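Long-range contacts in cyanophycinase-like exopeptidase (PDB 6NQC), which probably cleaves peptide bonds as a serine exopeptidase of family S51, the family of cyanophycinase and dipeptidase E: residues K43-D48 with V224-T229; P56-I61 with L116-G121; G122-L127 with G156-S161; P188-F193 with G216-T221; S212-I217 with I242-P247. All coordinates share one frame; numbering follows the deposited sequence.

Contact 1: residues K43-D48 with V224-T229; sequences KSLIED and VKRSGT
A helix-to-sheet junction of the alpha/beta domain is pinned by R226, which reaches from just past strand 221-225 to S44 and D48 on helix 39-51. The side chains of S44 and D48 sit one helical turn apart, which lets a single guanidinium meet both at its edge. R226 NH1 donates to D48 OD2 at 2.9 Å in a salt bridge with an N-H...O angle of 158°. The oxygen lies almost in the guanidinium plane, while NH1 meets it on the syn side of a carboxylate turned 86° away, though tilted well out of the carboxylate plane. NH1 and NH2 of R226 also converge end-on upon S44 OG, at 2.9 and 3.1 Å, and together with the D48 bond this fork restricts rotation of the guanidinium. A bend at chi2 of R226 (-93°) steers the chain toward the helix. V224 CG2 covers one face of the guanidinium, 4.0 Å above its plane near the rim, and touches L45 CD2 at 4.1 Å. Both helical acceptors have further partners, F41 O for S44 OG and S25 OG for D48 OD2. L45 continues inward onto A151 of strand 149-153 and L116 of strand 116-119, while V224 packs on V235 of strand 232-236.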
# COMPACT_ATOMS: atom_id res chain seq x y z
N LYS A 43 -5.88 2.46 12.44
CA LYS A 43 -7.16 2.97 12.94
C LYS A 43 -7.49 4.32 12.34
O LYS A 43 -8.65 4.57 11.94
CB LYS A 43 -7.15 3.06 14.46
CG LYS A 43 -8.53 3.34 15.02
CD LYS A 43 -8.53 3.41 16.56
CE LYS A 43 -9.74 4.24 17.04
NZ LYS A 43 -10.28 3.81 18.36
N SER A 44 -6.53 5.25 12.32
CA SER A 44 -6.78 6.57 11.75
C SER A 44 -7.22 6.49 10.29
O SER A 44 -8.03 7.30 9.83
CB SER A 44 -5.53 7.45 11.89
OG SER A 44 -4.45 7.02 11.05
N LEU A 45 -6.65 5.55 9.52
CA LEU A 45 -7.06 5.37 8.13
C LEU A 45 -8.50 4.89 8.05
O LEU A 45 -9.25 5.28 7.14
CB LEU A 45 -6.15 4.35 7.44
CG LEU A 45 -4.70 4.75 7.19
CD1 LEU A 45 -3.89 3.57 6.60
CD2 LEU A 45 -4.67 5.94 6.26
N ILE A 46 -8.91 4.01 8.98
CA ILE A 46 -10.29 3.55 8.99
C ILE A 46 -11.22 4.70 9.35
O ILE A 46 -12.27 4.90 8.72
CB ILE A 46 -10.48 2.39 9.98
CG1 ILE A 46 -9.68 1.20 9.50
CG2 ILE A 46 -11.97 2.06 10.14
CD1 ILE A 46 -9.41 0.19 10.58
N GLU A 47 -10.80 5.51 10.33
CA GLU A 47 -11.56 6.69 10.72
C GLU A 47 -11.70 7.68 9.57
O GLU A 47 -12.76 8.26 9.37
CB GLU A 47 -10.88 7.35 11.92
CG GLU A 47 -11.00 6.55 13.18
CD GLU A 47 -10.22 7.16 14.35
OE1 GLU A 47 -9.17 7.81 14.12
OE2 GLU A 47 -10.68 7.00 15.49
N ASP A 48 -10.63 7.87 8.78
CA ASP A 48 -10.70 8.75 7.64
C ASP A 48 -11.80 8.31 6.67
O ASP A 48 -12.56 9.14 6.14
CB ASP A 48 -9.34 8.78 6.93
CG ASP A 48 -8.25 9.56 7.72
OD1 ASP A 48 -8.57 10.29 8.68
OD2 ASP A 48 -7.06 9.45 7.35
N VAL A 224 1.79 9.18 4.83
CA VAL A 224 0.36 9.24 4.58
C VAL A 224 0.01 10.59 4.01
O VAL A 224 0.49 11.63 4.48
CB VAL A 224 -0.46 8.96 5.85
CG1 VAL A 224 -0.19 10.02 6.89
CG2 VAL A 224 -1.93 8.90 5.52
N LYS A 225 -0.86 10.59 3.01
CA LYS A 225 -1.49 11.80 2.50
C LYS A 225 -2.95 11.71 2.93
O LYS A 225 -3.71 10.90 2.39
CB LYS A 225 -1.38 11.97 0.99
CG LYS A 225 -2.11 13.25 0.47
CD LYS A 225 -2.24 13.29 -1.04
CE LYS A 225 -0.95 13.68 -1.72
NZ LYS A 225 -1.09 13.72 -3.24
N ARG A 226 -3.35 12.51 3.91
CA ARG A 226 -4.70 12.38 4.44
C ARG A 226 -5.74 12.96 3.48
O ARG A 226 -5.49 13.91 2.76
CB ARG A 226 -4.79 13.06 5.80
CG ARG A 226 -3.83 12.55 6.83
CD ARG A 226 -4.44 11.49 7.65
NE ARG A 226 -3.47 10.97 8.63
CZ ARG A 226 -3.60 9.79 9.23
NH1 ARG A 226 -4.67 9.05 8.96
NH2 ARG A 226 -2.68 9.36 10.10
N SER A 227 -6.92 12.32 3.45
CA SER A 227 -8.06 12.82 2.72
C SER A 227 -8.29 14.29 3.04
O SER A 227 -8.28 14.68 4.21
CB SER A 227 -9.31 12.02 3.07
OG SER A 227 -10.36 12.38 2.19
N GLY A 228 -8.45 15.10 2.01
CA GLY A 228 -8.60 16.52 2.18
C GLY A 228 -7.34 17.31 2.33
O GLY A 228 -7.41 18.51 2.59
N THR A 229 -6.17 16.68 2.21
CA THR A 229 -4.90 17.39 2.25
C THR A 229 -4.09 17.04 1.01
O THR A 229 -4.37 16.05 0.33
CB THR A 229 -4.08 17.04 3.51
OG1 THR A 229 -3.48 15.75 3.35
CG2 THR A 229 -4.94 17.03 4.74

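Contact 2: residues P56-I61 with L116-G121; sequences PIFLQI and LIYFSG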
# COMPACT_ATOMS: atom_id res chain seq x y z
N PRO A 56 -17.64 0.93 7.94
CA PRO A 56 -16.46 0.84 8.84
C PRO A 56 -15.79 -0.54 8.81
O PRO A 56 -15.65 -1.22 9.80
CB PRO A 56 -17.09 1.13 10.21
CG PRO A 56 -18.48 0.50 10.11
CD PRO A 56 -18.92 0.80 8.68
N ILE A 57 -15.33 -0.95 7.62
CA ILE A 57 -14.65 -2.24 7.49
C ILE A 57 -13.17 -2.03 7.16
O ILE A 57 -12.79 -1.04 6.52
CB ILE A 57 -15.30 -3.17 6.44
CG1 ILE A 57 -15.43 -2.45 5.10
CG2 ILE A 57 -16.66 -3.70 6.92
CD1 ILE A 57 -15.59 -3.41 3.96
N PHE A 58 -12.35 -2.97 7.63
CA PHE A 58 -10.91 -3.09 7.39
C PHE A 58 -10.75 -4.22 6.38
O PHE A 58 -10.69 -5.40 6.74
CB PHE A 58 -10.20 -3.39 8.70
CG PHE A 58 -8.72 -3.28 8.68
CD1 PHE A 58 -7.99 -3.20 7.49
CD2 PHE A 58 -8.03 -3.25 9.88
CE1 PHE A 58 -6.60 -3.11 7.53
CE2 PHE A 58 -6.65 -3.15 9.91
CZ PHE A 58 -5.94 -3.08 8.74
N LEU A 59 -10.72 -3.86 5.10
CA LEU A 59 -10.69 -4.83 4.02
C LEU A 59 -9.22 -5.14 3.71
O LEU A 59 -8.42 -4.23 3.50
CB LEU A 59 -11.43 -4.26 2.81
CG LEU A 59 -12.01 -5.24 1.81
CD1 LEU A 59 -13.13 -4.62 0.98
CD2 LEU A 59 -10.87 -5.69 0.90
N GLN A 60 -8.87 -6.41 3.74
CA GLN A 60 -7.47 -6.85 3.70
C GLN A 60 -7.25 -7.73 2.48
O GLN A 60 -8.00 -8.68 2.25
CB GLN A 60 -7.11 -7.59 4.98
CG GLN A 60 -7.27 -6.70 6.17
CD GLN A 60 -7.22 -7.43 7.49
OE1 GLN A 60 -7.11 -8.66 7.52
NE2 GLN A 60 -7.26 -6.67 8.58
N ILE A 61 -6.28 -7.35 1.67
CA ILE A 61 -6.04 -8.01 0.39
C ILE A 61 -4.62 -8.58 0.39
O ILE A 61 -3.62 -7.83 0.42
CB ILE A 61 -6.28 -7.06 -0.79
CG1 ILE A 61 -7.73 -6.59 -0.77
CG2 ILE A 61 -5.95 -7.75 -2.07
CD1 ILE A 61 -8.11 -5.68 -1.87
N LEU A 116 -11.31 1.22 4.76
CA LEU A 116 -9.90 1.00 4.44
C LEU A 116 -9.73 -0.25 3.60
O LEU A 116 -10.30 -1.31 3.90
CB LEU A 116 -9.06 0.90 5.73
CG LEU A 116 -7.61 0.42 5.67
CD1 LEU A 116 -6.73 1.32 4.81
CD2 LEU A 116 -7.01 0.30 7.04
N ILE A 117 -8.92 -0.14 2.55
CA ILE A 117 -8.47 -1.28 1.77
C ILE A 117 -6.96 -1.33 1.91
O ILE A 117 -6.29 -0.30 1.73
CB ILE A 117 -8.92 -1.16 0.30
CG1 ILE A 117 -10.44 -1.14 0.24
CG2 ILE A 117 -8.37 -2.28 -0.52
CD1 ILE A 117 -10.95 -0.76 -1.15
N TYR A 118 -6.42 -2.48 2.33
CA TYR A 118 -5.00 -2.65 2.67
C TYR A 118 -4.38 -3.76 1.83
O TYR A 118 -4.89 -4.88 1.83
CB TYR A 118 -4.87 -2.99 4.17
CG TYR A 118 -3.55 -2.62 4.76
CD1 TYR A 118 -2.41 -3.40 4.50
CD2 TYR A 118 -3.40 -1.48 5.56
CE1 TYR A 118 -1.19 -3.06 5.04
CE2 TYR A 118 -2.17 -1.14 6.07
CZ TYR A 118 -1.06 -1.95 5.80
OH TYR A 118 0.19 -1.66 6.30
N PHE A 119 -3.31 -3.44 1.08
CA PHE A 119 -2.50 -4.46 0.42
C PHE A 119 -1.36 -4.87 1.36
O PHE A 119 -0.48 -4.06 1.64
CB PHE A 119 -1.90 -3.96 -0.90
CG PHE A 119 -2.91 -3.66 -1.95
CD1 PHE A 119 -3.72 -4.66 -2.46
CD2 PHE A 119 -3.03 -2.39 -2.46
CE1 PHE A 119 -4.66 -4.39 -3.46
CE2 PHE A 119 -3.97 -2.09 -3.44
CZ PHE A 119 -4.80 -3.10 -3.94
N SER A 120 -1.36 -6.11 1.83
CA SER A 120 -0.24 -6.57 2.65
C SER A 120 0.91 -7.06 1.75
O SER A 120 0.83 -7.05 0.51
CB SER A 120 -0.68 -7.66 3.62
OG SER A 120 -1.43 -8.67 2.97
N GLY A 121 2.01 -7.43 2.41
CA GLY A 121 3.27 -7.69 1.74
C GLY A 121 3.34 -9.06 1.06
O GLY A 121 2.46 -9.92 1.18
O HOH W 1 -1.32 -8.04 -1.15
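F58 and L116 pack side by side on one face of a parallel strand pair, methyl CD2 of L116 resting on the F58 ring, 3.9 Å from its centroid and 28° off the normal, a CH-pi contact. With CG anti to the backbone N (chi1 -169°), the F58 ring lies alongside strand 116-119, where its CE1 abuts Y118 CB at 3.8 Å. The ring is sandwiched between L116 CD2 on one face and Q60 NE2 over the centre of the other, with Y118 CB at its edge; Q60 NE2 bonds to G80 O. On the opposite face of the sheet I61 is the bump. Its CD1 reaches back to I117 CG2 at 3.7 Å, and its CG2 touches the edge of the F119 ring at CD1, 3.8 Å away, so the isoleucine straddles two neighbours. L59 CB meets I117 CG1 more distantly, at 4.2 Å. Backbone bonds alternate as parallel register demands, from L116 N to I57 O at the start to S120 N to I61 O, 3.2 Å, at the end. The segment axes run 4.8 Å apart with a 23° angle between directions. Helix 135-145 covers the I61 face through I140, and helix 39-51 the F58 face through I46. Chemically, the side-chain packing is apolar and backbone amides carry the polar pairing; beyond the last rung, a water donating to I61 O and S120 O bridges the strand ends.

Contact 3: residues G122-L127 with G156-S161; sequences GDPHYL and GAMVLS
The backbones approach most closely at P124 and V159, whose CA atoms stand 6.0 Å apart, where the first turn of helix 124-131 meets the end of helix 155-158. V159 is the wedge between P124 and L127. Its CG1 comes within 3.2 Å of P124 O and 4.0 Å of P124 CB, while CG2 presses against L127 CD2 at 3.4 Å, tighter than ordinary carbon contact. The L127 and V159 side chains cross at about a right angle. L127 CG, trans to its own N (chi1 176°), carries the branch toward the other helix, where CD2 also rests directly on the backbone of G156 at CA, 3.9 Å away. On the other flank P124 CG meets M158 CE at 4.1 Å; ring and thioether chain lie side by side, the methionine bent at chi3 (64°) to bring its methyl round.

The start of helix 124-131 is capped by D123 at the N-cap position, whose OD1 accepts weakly from H125 N and Y126 N. Around the pair, V159 lies on F178, P124 on V164 of strand 163-164, and M158 on P188. G156 is the last glycine of a G-x-S-x-G sequence running from G152 through S154, consistent with the nucleophile elbow of serine peptidases. The chemistry across the interface is that of apolar packing: methyls, a proline ring and a thioether meet by van der Waals contact, so shape rather than polar pairing sets how the helix after the presumed elbow sits against helix 124-131.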
# COMPACT_ATOMS: atom_id res chain seq x y z
N GLY A 122 4.42 -9.24 0.30
CA GLY A 122 4.68 -10.41 -0.48
C GLY A 122 5.50 -10.07 -1.72
O GLY A 122 6.52 -9.39 -1.65
N ASP A 123 5.06 -10.56 -2.86
CA ASP A 123 5.78 -10.40 -4.12
C ASP A 123 5.12 -9.26 -4.90
O ASP A 123 3.96 -9.38 -5.32
CB ASP A 123 5.73 -11.71 -4.90
CG ASP A 123 6.37 -11.62 -6.29
OD1 ASP A 123 6.79 -10.53 -6.72
OD2 ASP A 123 6.41 -12.67 -6.93
N PRO A 124 5.80 -8.12 -5.09
CA PRO A 124 5.16 -7.01 -5.78
C PRO A 124 4.89 -7.31 -7.24
O PRO A 124 3.91 -6.81 -7.78
CB PRO A 124 6.17 -5.87 -5.61
CG PRO A 124 7.46 -6.57 -5.54
CD PRO A 124 7.22 -7.85 -4.80
N HIS A 125 5.71 -8.14 -7.89
CA HIS A 125 5.43 -8.46 -9.28
C HIS A 125 4.16 -9.29 -9.40
O HIS A 125 3.34 -9.03 -10.29
CB HIS A 125 6.64 -9.17 -9.89
CG HIS A 125 7.86 -8.32 -9.85
ND1 HIS A 125 8.08 -7.30 -10.75
CD2 HIS A 125 8.90 -8.28 -8.97
CE1 HIS A 125 9.23 -6.71 -10.46
NE2 HIS A 125 9.74 -7.27 -9.39
N TYR A 126 3.97 -10.25 -8.50
CA TYR A 126 2.75 -11.05 -8.54
C TYR A 126 1.53 -10.19 -8.19
O TYR A 126 0.47 -10.33 -8.82
CB TYR A 126 2.87 -12.24 -7.59
CG TYR A 126 1.73 -13.24 -7.73
CD1 TYR A 126 1.64 -14.06 -8.83
CD2 TYR A 126 0.76 -13.35 -6.72
CE1 TYR A 126 0.60 -14.98 -8.97
CE2 TYR A 126 -0.30 -14.25 -6.85
CZ TYR A 126 -0.37 -15.06 -7.98
OH TYR A 126 -1.41 -15.97 -8.13
N LEU A 127 1.66 -9.31 -7.19
CA LEU A 127 0.54 -8.45 -6.82
C LEU A 127 0.09 -7.66 -8.02
O LEU A 127 -1.10 -7.67 -8.39
CB LEU A 127 0.94 -7.52 -5.68
CG LEU A 127 -0.15 -6.50 -5.26
CD1 LEU A 127 -1.50 -7.21 -5.05
CD2 LEU A 127 0.25 -5.74 -4.02
N GLY A 156 3.05 -4.03 -1.19
CA GLY A 156 1.81 -3.32 -1.43
C GLY A 156 1.99 -1.84 -1.69
O GLY A 156 1.19 -1.22 -2.37
N ALA A 157 3.04 -1.27 -1.13
CA ALA A 157 3.40 0.10 -1.44
C ALA A 157 4.09 0.20 -2.80
O ALA A 157 3.87 1.16 -3.55
CB ALA A 157 4.28 0.66 -0.34
N MET A 158 4.92 -0.79 -3.16
CA MET A 158 5.67 -0.71 -4.43
C MET A 158 4.73 -0.71 -5.63
O MET A 158 4.99 -0.05 -6.65
CB MET A 158 6.66 -1.88 -4.52
CG MET A 158 7.75 -1.83 -3.43
SD MET A 158 8.82 -3.28 -3.38
CE MET A 158 9.61 -3.15 -5.01
N VAL A 159 3.62 -1.44 -5.53
CA VAL A 159 2.80 -1.60 -6.73
C VAL A 159 1.90 -0.39 -6.99
O VAL A 159 1.23 -0.34 -8.02
CB VAL A 159 1.90 -2.84 -6.68
CG1 VAL A 159 2.72 -4.13 -6.56
CG2 VAL A 159 0.94 -2.74 -5.49
N LEU A 160 1.89 0.60 -6.10
CA LEU A 160 1.07 1.78 -6.31
C LEU A 160 1.69 2.77 -7.31
O LEU A 160 0.96 3.62 -7.84
CB LEU A 160 0.82 2.48 -4.95
CG LEU A 160 0.18 1.58 -3.89
CD1 LEU A 160 -0.05 2.29 -2.58
CD2 LEU A 160 -1.10 0.96 -4.44
N SER A 161 2.99 2.65 -7.59
CA SER A 161 3.67 3.45 -8.60
C SER A 161 3.32 2.95 -10.00
O SER A 161 2.59 1.97 -10.19
CB SER A 161 5.19 3.37 -8.41
OG SER A 161 5.60 4.00 -7.22

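Contact 4: residues P188-F193 with G216-T221; sequences PHFNKF and GIDEVT
E219 reaches from its turn into a ring of partners on segment 188-193, and each atom from CB outward has a neighbour there. CB lies 3.5 Å from N191 OD1 and CG slightly nearer to that oxygen. CD comes next, flanked by H189 ND1 and K192 CG. At the tip the two oxygens part: OE2 accepts from H189 ND1 at 2.8 Å with an N-H...O angle of 172°, and the methylene CD of K192 lies against OE1 at 3.4 Å. OE2 lies in the plane of the H189 ring and takes the N-H on its anti lone pair, with ring and carboxylate planes 65° apart. A water donates to OE1 and accepts from N191 ND2, tying amide to acid.

The backbone of E219 is held too, its N donating nearly straight to N191 OD1 at 2.9 Å, though tilted out of the amide plane. Chi1 of 57° places the N191 amide between its own N and carbonyl carbon, turned toward that donor. Nearby, F190 N donates to I217 O at 3.0 Å, approaching from above the carbonyl plane. The F190 ring packs obliquely on G216 CA, 3.7 Å from CD1, an off-centre CH-pi contact. D218 OD1, at the edge of that ring, bonds to H241.

H189 NE2 makes a weak hydrogen bond to S154 OG, so S154, H189 and E219 line up in the order of a charge relay. The geometry is consistent with a Ser-His-Glu triad, and probably marks the active site of a serine peptidase of family S51.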
# COMPACT_ATOMS: atom_id res chain seq x y z
N PRO A 188 10.61 0.06 0.16
CA PRO A 188 10.24 -0.26 1.55
C PRO A 188 11.40 -0.89 2.28
O PRO A 188 12.46 -1.06 1.73
CB PRO A 188 9.09 -1.25 1.38
CG PRO A 188 9.37 -1.95 0.05
CD PRO A 188 10.09 -0.93 -0.81
N HIS A 189 11.17 -1.27 3.56
CA HIS A 189 12.18 -1.97 4.35
C HIS A 189 13.53 -1.26 4.17
O HIS A 189 14.56 -1.93 4.01
CB HIS A 189 12.35 -3.43 3.91
CG HIS A 189 11.14 -4.29 4.12
ND1 HIS A 189 10.85 -4.88 5.33
CD2 HIS A 189 10.20 -4.71 3.26
CE1 HIS A 189 9.74 -5.59 5.21
NE2 HIS A 189 9.32 -5.49 3.96
N PHE A 190 13.52 0.08 4.11
CA PHE A 190 14.68 0.76 3.54
C PHE A 190 15.96 0.51 4.35
O PHE A 190 17.06 0.45 3.77
CB PHE A 190 14.45 2.24 3.48
CG PHE A 190 15.49 2.98 2.68
CD1 PHE A 190 15.54 2.87 1.30
CD2 PHE A 190 16.40 3.80 3.30
CE1 PHE A 190 16.47 3.55 0.59
CE2 PHE A 190 17.34 4.51 2.55
CZ PHE A 190 17.37 4.37 1.22
N ASN A 191 15.83 0.38 5.65
CA ASN A 191 16.97 0.21 6.52
C ASN A 191 17.56 -1.19 6.45
O ASN A 191 18.66 -1.39 6.94
CB ASN A 191 16.58 0.57 7.97
CG ASN A 191 15.41 -0.24 8.49
OD1 ASN A 191 14.33 -0.26 7.88
ND2 ASN A 191 15.60 -0.90 9.65
N LYS A 192 16.87 -2.13 5.81
CA LYS A 192 17.36 -3.50 5.69
C LYS A 192 17.46 -4.05 4.28
O LYS A 192 18.28 -4.95 4.07
CB LYS A 192 16.45 -4.44 6.52
CG LYS A 192 16.26 -3.95 7.98
CD LYS A 192 16.13 -5.11 8.95
CE LYS A 192 16.67 -4.77 10.33
NZ LYS A 192 17.80 -5.68 10.70
N PHE A 193 16.70 -3.52 3.30
CA PHE A 193 16.61 -4.12 1.97
C PHE A 193 17.98 -4.34 1.32
O PHE A 193 18.21 -5.36 0.66
CB PHE A 193 15.78 -3.19 1.07
CG PHE A 193 14.96 -3.89 -0.02
CD1 PHE A 193 15.48 -4.92 -0.76
CD2 PHE A 193 13.67 -3.43 -0.33
CE1 PHE A 193 14.75 -5.52 -1.74
CE2 PHE A 193 12.93 -4.03 -1.36
CZ PHE A 193 13.47 -5.07 -2.06
N GLY A 216 12.54 6.35 0.18
CA GLY A 216 12.69 5.15 0.97
C GLY A 216 11.91 5.29 2.26
O GLY A 216 11.89 6.36 2.87
N ILE A 217 11.28 4.20 2.67
CA ILE A 217 10.52 4.15 3.92
C ILE A 217 11.10 3.02 4.76
O ILE A 217 11.12 1.86 4.32
CB ILE A 217 9.02 3.95 3.67
CG1 ILE A 217 8.49 5.10 2.78
CG2 ILE A 217 8.25 3.93 5.01
CD1 ILE A 217 6.99 4.95 2.42
N ASP A 218 11.61 3.37 5.94
CA ASP A 218 12.15 2.40 6.87
C ASP A 218 11.07 1.43 7.37
O ASP A 218 9.86 1.69 7.29
CB ASP A 218 12.76 3.07 8.11
CG ASP A 218 14.09 3.74 7.83
OD1 ASP A 218 14.67 3.46 6.78
OD2 ASP A 218 14.54 4.55 8.65
N GLU A 219 11.54 0.33 7.97
CA GLU A 219 10.63 -0.59 8.64
C GLU A 219 9.83 0.14 9.73
O GLU A 219 10.28 1.13 10.34
CB GLU A 219 11.43 -1.75 9.23
CG GLU A 219 12.04 -2.60 8.11
CD GLU A 219 12.49 -3.97 8.54
OE1 GLU A 219 12.95 -4.11 9.68
OE2 GLU A 219 12.38 -4.87 7.71
N VAL A 220 8.59 -0.31 9.87
CA VAL A 220 7.62 0.18 10.84
C VAL A 220 7.49 1.69 10.77
O VAL A 220 7.32 2.36 11.78
CB VAL A 220 8.04 -0.29 12.26
CG1 VAL A 220 6.88 -0.10 13.23
CG2 VAL A 220 8.49 -1.72 12.21
N THR A 221 7.54 2.22 9.55
CA THR A 221 7.36 3.64 9.28
C THR A 221 6.42 3.74 8.09
O THR A 221 6.34 2.82 7.25
CB THR A 221 8.69 4.32 8.96
OG1 THR A 221 9.63 4.00 10.01
CG2 THR A 221 8.56 5.82 8.88
O HOH W 2 13.74 -2.29 11.63

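Contact 5: residues S212-I217 with I242-P247; sequences SILIGI and ILKGLP
L214 O receives two backbone donors, L243 N at 2.8 Å and K244 N at 3.2 Å, while L214 N donates to K244 O at 2.9 Å with an angle of 165°. This is the tight part of the contact, where the strand axes come within 4.7 Å. K244 N arrives in the carbonyl plane on a lone pair; L243 N lies closer to the line of the C=O. Side chains pack around this junction: L243 CD1 sits 4.1 Å from L214 CG, and on the other face I215 CG2 touches I242 CD1 at 3.8 Å. Because L243 and K244 both face L214, the register slips by one residue, the definition of a classic beta bulge. It lies between the antiparallel strands 213-217 and 240-244 of the smaller mixed sheet, whose strand 184-187, on the other side of 213-217, touches L214 through R185 and I187. Past the L214-K244 pair the backbone hydrogen bonds stop and exposure rises toward S212 and G245, though the chains stay close. Here G245 has positive phi (85°), its CA 3.5 Å from S212 O. I213 CD1 still finds L246 CD1 at 3.8 Å, the two side chains slanting across each other beside F259. K244 touches L214 through its CB, with CG anti to the backbone N (chi1 -178°), and its bent outer chain carries NZ to a salt bridge with D211 at the exposed end.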
# COMPACT_ATOMS: atom_id res chain seq x y z
N SER A 212 10.39 9.63 -11.13
CA SER A 212 10.44 11.07 -10.91
C SER A 212 11.02 11.25 -9.51
O SER A 212 12.23 11.40 -9.36
CB SER A 212 9.06 11.72 -11.07
OG SER A 212 8.54 11.46 -12.37
N ILE A 213 10.16 11.17 -8.48
CA ILE A 213 10.56 11.24 -7.08
C ILE A 213 10.66 9.83 -6.53
O ILE A 213 9.74 8.99 -6.71
CB ILE A 213 9.58 12.09 -6.24
CG1 ILE A 213 9.59 13.53 -6.70
CG2 ILE A 213 9.93 11.92 -4.73
CD1 ILE A 213 8.47 14.34 -6.14
N LEU A 214 11.77 9.55 -5.87
CA LEU A 214 12.06 8.24 -5.30
C LEU A 214 12.25 8.43 -3.81
O LEU A 214 13.08 9.26 -3.38
CB LEU A 214 13.32 7.62 -5.91
CG LEU A 214 13.75 6.28 -5.34
CD1 LEU A 214 12.67 5.22 -5.69
CD2 LEU A 214 15.10 5.83 -5.86
N ILE A 215 11.55 7.62 -3.01
CA ILE A 215 11.66 7.73 -1.57
C ILE A 215 11.90 6.36 -0.98
O ILE A 215 11.48 5.33 -1.54
CB ILE A 215 10.42 8.36 -0.90
CG1 ILE A 215 9.18 7.46 -1.03
CG2 ILE A 215 10.16 9.69 -1.55
CD1 ILE A 215 7.96 7.98 -0.24
N GLY A 216 12.54 6.35 0.18
CA GLY A 216 12.69 5.15 0.97
C GLY A 216 11.91 5.29 2.26
O GLY A 216 11.89 6.36 2.87
N ILE A 217 11.28 4.20 2.67
CA ILE A 217 10.52 4.15 3.92
C ILE A 217 11.10 3.02 4.76
O ILE A 217 11.12 1.86 4.32
CB ILE A 217 9.02 3.95 3.67
CG1 ILE A 217 8.49 5.10 2.78
CG2 ILE A 217 8.25 3.93 5.01
CD1 ILE A 217 6.99 4.95 2.42
N ILE A 242 14.15 10.92 1.37
CA ILE A 242 13.99 11.48 0.03
C ILE A 242 15.27 11.20 -0.75
O ILE A 242 16.34 11.69 -0.40
CB ILE A 242 13.70 12.99 0.10
CG1 ILE A 242 12.58 13.25 1.09
CG2 ILE A 242 13.37 13.53 -1.29
CD1 ILE A 242 11.37 12.31 0.95
N LEU A 243 15.16 10.42 -1.82
CA LEU A 243 16.35 9.92 -2.50
C LEU A 243 16.65 10.58 -3.84
O LEU A 243 17.82 10.82 -4.14
CB LEU A 243 16.25 8.40 -2.72
CG LEU A 243 16.02 7.58 -1.45
CD1 LEU A 243 15.83 6.14 -1.78
CD2 LEU A 243 17.18 7.75 -0.48
N LYS A 244 15.62 10.84 -4.64
CA LYS A 244 15.80 11.34 -6.00
C LYS A 244 14.57 12.15 -6.37
O LYS A 244 13.46 11.85 -5.91
CB LYS A 244 16.01 10.20 -7.00
CG LYS A 244 16.24 10.67 -8.39
CD LYS A 244 16.81 9.58 -9.26
CE LYS A 244 15.72 8.92 -10.06
NZ LYS A 244 15.84 7.46 -9.99
N GLY A 245 14.78 13.17 -7.23
CA GLY A 245 13.74 14.04 -7.72
C GLY A 245 13.42 15.22 -6.81
O GLY A 245 12.68 16.12 -7.22
N LEU A 246 13.92 15.21 -5.58
CA LEU A 246 13.92 16.31 -4.63
C LEU A 246 15.21 16.22 -3.83
O LEU A 246 15.86 15.17 -3.78
CB LEU A 246 12.70 16.23 -3.72
CG LEU A 246 11.38 16.56 -4.39
CD1 LEU A 246 10.24 16.24 -3.38
CD2 LEU A 246 11.30 17.98 -4.82
N PRO A 247 15.64 17.32 -3.19
CA PRO A 247 16.89 17.28 -2.41
C PRO A 247 16.87 16.17 -1.37
O PRO A 247 15.84 15.90 -0.75
CB PRO A 247 16.95 18.67 -1.77
CG PRO A 247 16.18 19.57 -2.77
CD PRO A 247 15.07 18.68 -3.29

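From the N terminus, helix 39-51 opens contact 1, which closes 176 residues later just beyond strand 221-225. Contacts 2, 3 and 4 fall within that span. Contact 2 closes first, pairing strands 57-61 and 116-119; contact 3 follows directly in sequence, with F119 packing on G156 and L127. Contact 4 comes next in series, touching contact 3 through P188 and M158. Contact 5 starts on strand 213-217, sharing G216 and I217 with contact 4, and ends at 242-247, so it crosses contact 1. Contacts 1 and 2 meet where I46 of the helix packs on L116 and F58 of the large sheet, contacts 4 and 5 where F190, in the loop after strand 184-187, packs on L243 of the smaller.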